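Local coordinates for sigma-c capsid protein (Avian reovirus, PDB 2VRS) that forms the homotrimeric fibre of the avian reovirus capsid, which attaches the virion to host cells and induces apoptosis, at the interface of chains A and B. Numbering follows the deposited sequence. Chains: chain A/B, Sigma-c capsid protein.

Contact 1: the interface of chains A and B. Residues chain A 44-48; chain B 56-58.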
# COMPACT_ATOMS: atom_id res chain seq x y z
N GLY A 44 16.88 -19.25 -20.07
CA GLY A 44 15.89 -19.93 -19.23
C GLY A 44 15.49 -19.23 -17.92
O GLY A 44 15.05 -19.90 -16.98
N LEU A 45 15.65 -17.91 -17.84
CA LEU A 45 15.02 -17.11 -16.76
C LEU A 45 13.53 -17.27 -16.86
O LEU A 45 13.00 -17.32 -17.96
CB LEU A 45 15.33 -15.63 -16.91
CG LEU A 45 16.65 -15.08 -16.40
CD1 LEU A 45 16.78 -13.62 -16.83
CD2 LEU A 45 16.84 -15.26 -14.91
N SER A 46 12.84 -17.31 -15.71
CA SER A 46 11.38 -17.31 -15.67
C SER A 46 11.00 -16.34 -14.56
O SER A 46 11.85 -15.90 -13.79
CB SER A 46 10.81 -18.69 -15.32
OG SER A 46 11.39 -19.18 -14.13
N PHE A 47 9.72 -16.06 -14.48
CA PHE A 47 9.22 -14.96 -13.67
C PHE A 47 8.04 -15.46 -12.86
O PHE A 47 7.12 -16.10 -13.40
CB PHE A 47 8.84 -13.80 -14.58
CG PHE A 47 10.01 -13.18 -15.26
CD1 PHE A 47 10.76 -12.19 -14.63
CD2 PHE A 47 10.44 -13.67 -16.51
CE1 PHE A 47 11.89 -11.63 -15.25
CE2 PHE A 47 11.58 -13.14 -17.13
CZ PHE A 47 12.30 -12.12 -16.53
N SER A 48 8.09 -15.19 -11.56
CA SER A 48 7.10 -15.71 -10.62
C SER A 48 6.09 -14.60 -10.28
O SER A 48 6.49 -13.44 -10.17
CB SER A 48 7.82 -16.12 -9.34
OG SER A 48 6.96 -16.89 -8.55
N GLY B 56 17.50 -19.22 -11.42
CA GLY B 56 16.83 -18.78 -12.67
C GLY B 56 15.38 -18.28 -12.56
O GLY B 56 14.80 -17.87 -13.56
N VAL B 57 14.82 -18.30 -11.36
CA VAL B 57 13.47 -17.80 -11.13
C VAL B 57 13.56 -16.39 -10.53
O VAL B 57 14.18 -16.22 -9.47
CB VAL B 57 12.69 -18.71 -10.15
CG1 VAL B 57 11.27 -18.16 -9.93
CG2 VAL B 57 12.64 -20.15 -10.69
N VAL B 58 12.97 -15.42 -11.21
CA VAL B 58 13.00 -14.02 -10.78
C VAL B 58 11.69 -13.78 -9.99
O VAL B 58 10.60 -14.11 -10.47
CB VAL B 58 13.04 -13.05 -11.96
CG1 VAL B 58 13.14 -11.57 -11.47
CG2 VAL B 58 14.25 -13.39 -12.90

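Contact 2: the interface of chains A and B. Residues chain A 49-50; chain B 60, 62, 69, 71-73.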
# COMPACT_ATOMS: atom_id res chain seq x y z
N PRO A 49 4.80 -14.96 -10.14
CA PRO A 49 3.81 -13.94 -9.74
C PRO A 49 4.29 -13.15 -8.51
O PRO A 49 4.79 -13.74 -7.57
CB PRO A 49 2.57 -14.77 -9.36
CG PRO A 49 2.70 -16.02 -10.17
CD PRO A 49 4.18 -16.28 -10.35
N PRO A 50 4.03 -11.85 -8.51
CA PRO A 50 3.22 -11.10 -9.45
C PRO A 50 3.93 -10.59 -10.72
O PRO A 50 3.37 -9.77 -11.43
CB PRO A 50 2.74 -9.92 -8.59
CG PRO A 50 3.91 -9.68 -7.67
CD PRO A 50 4.58 -10.98 -7.44
N LEU B 60 9.48 -11.06 -7.11
CA LEU B 60 9.38 -9.83 -6.27
C LEU B 60 9.32 -10.24 -4.79
O LEU B 60 8.43 -10.98 -4.39
CB LEU B 60 8.10 -9.08 -6.62
CG LEU B 60 7.86 -7.83 -5.75
CD1 LEU B 60 8.93 -6.80 -6.02
CD2 LEU B 60 6.44 -7.27 -6.12
N MET B 62 8.34 -9.69 -1.14
CA MET B 62 7.25 -8.86 -0.60
C MET B 62 7.23 -8.90 0.93
O MET B 62 7.31 -9.96 1.53
CB MET B 62 5.93 -9.39 -1.16
CG MET B 62 5.76 -9.14 -2.67
SD MET B 62 4.36 -10.02 -3.37
CE MET B 62 4.88 -11.75 -3.45
N GLN B 69 0.87 -11.44 -3.22
CA GLN B 69 0.30 -11.68 -4.53
C GLN B 69 -0.85 -12.66 -4.49
O GLN B 69 -0.85 -13.66 -3.76
CB GLN B 69 1.36 -12.14 -5.56
CG GLN B 69 1.91 -13.55 -5.31
CD GLN B 69 1.03 -14.70 -5.88
OE1 GLN B 69 0.26 -14.54 -6.82
NE2 GLN B 69 1.18 -15.88 -5.29
N VAL B 71 -2.17 -13.58 -7.79
CA VAL B 71 -1.78 -13.29 -9.19
C VAL B 71 -1.14 -11.90 -9.33
O VAL B 71 0.02 -11.79 -9.76
CB VAL B 71 -2.94 -13.52 -10.23
CG1 VAL B 71 -2.44 -13.30 -11.68
CG2 VAL B 71 -3.56 -14.94 -10.06
N SER B 72 -1.89 -10.85 -8.98
CA SER B 72 -1.41 -9.48 -9.05
C SER B 72 -0.91 -9.04 -7.67
O SER B 72 -1.20 -9.67 -6.65
CB SER B 72 -2.50 -8.53 -9.56
OG SER B 72 -3.66 -8.65 -8.75
N LEU B 73 -0.15 -7.95 -7.66
CA LEU B 73 0.39 -7.42 -6.42
C LEU B 73 -0.76 -6.69 -5.72
O LEU B 73 -1.35 -5.73 -6.26
CB LEU B 73 1.50 -6.42 -6.75
CG LEU B 73 2.23 -5.78 -5.55
CD1 LEU B 73 2.92 -6.78 -4.61
CD2 LEU B 73 3.19 -4.65 -5.98
O HOH W 1 7.56 -13.03 -7.28

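Contact 1: the interface of chains A and B
A:Ser46 and B:Val58 meet through their main chains, where strand 46-47 of chain A runs parallel to the start of strand 57-60 of chain B. This sheet between subunits belongs to the triple beta-spiral of the fibre shaft, a fold in which three chains wind about one axis, and so it helps hold the homotrimer together.

The polar part is a ladder of backbone hydrogen bonds. A:Ser46 uses both its peptide groups: its N donates to the carbonyl O of B:Gly56 at 3.0 Å, and its O accepts from the N of B:Val58 at 2.9 Å. The N of A:Ser48 then donates to the O of B:Val58, also at 2.9 Å, so A:Phe47 is skipped, as the alternation of a parallel strand pair requires. B:Gly56 precedes its strand with a positive phi of 76°, a conformation that glycine adopts easily, and its carbonyl O, the acceptor, also lies against CD2 of A:Leu45.

The apolar part lies on one face of the ladder. B:Val58 points the same way as A:Phe47 and sits off one face of its ring, displaced from the centre past the CD1-CE1 side, with CB 3.6 Å from CD1. Its CG1 lies anti to the backbone N (chi1 -177°), which turns CG2 toward the same face of the ring, 3.8 Å from CE1. CG2 also meets the methyl CD2 of A:Leu45 at 3.8 Å. The branched valine thus bridges an aromatic and an aliphatic neighbour while favouring an extended backbone.

On the opposite face chain A offers serines in place of the large apolar groups. B:Val57 spreads its two methyls between them: CG1 approaches CB of A:Ser48, whereas CG2 lies 3.8 Å from the hydroxyl OG of A:Ser46.

Contact 2: the interface of chains A and B
The loop of chain A that follows strand 46-47, carrying A:Pro49 and A:Pro50, lies against three stretches of chain B: the end of strand 57-60 with the loop beyond it, the end of strand 67-69, and the turn leading into strand 73-75. A cis peptide bond joins the two prolines and kinks the chain, presenting the ring of A:Pro50 to its neighbours in chain B. Proline suits such a bend because it tolerates the cis form and offers a compact, rigid apolar surface.

Several aliphatic groups surround that ring. CB of B:Gln69 caps one face almost squarely, 3.9 Å from CD. The methyl CD2 of B:Leu60 instead approaches the rim, 3.8 Å from CG, the two side chains crossing at about a right angle. The bent end of B:Met62 (chi3 -74°) brings its methyl CE toward CD of the ring, 4.1 Å away, while the backbone of B:Leu73 lies near CB.

B:Gln69 also serves A:Pro49. Its side chain bends at chi2 (84°), which folds the amide back toward the turn, and OE1 accepts a bent hydrogen bond (132° at H) from the N of B:Val71 at 2.8 Å, the donor tilted out of the carbonyl plane. This bond within chain B may help fix the amide where it packs against CB of A:Pro49. B:Val71 has the positive phi of a classic gamma-turn, unusual for a beta-branched residue; its carbonyl O touches CA of A:Pro50 at 3.3 Å, a contact and not a bond.

Water 1 adds a polar bridge, lying 2.9 Å from the O of A:Pro49 and 2.8 Å from the N of B:Leu60.

About 14 Å separates the C-alpha centres of contact 1 and contact 2, which follow one another along the shaft between the helical coiled coil and the C-terminal beta domain. Chain A runs directly from one to the other, from residue 48 to residue 49, and strand 57-60 of chain B takes part in both. Contact 1 is led by backbone pairing, whereas contact 2 replaces strand pairing with apolar packing round a proline bend and a water bridge. Repeated in each copy of the homotrimer, the two would tie the subunits together over successive levels of the fibre.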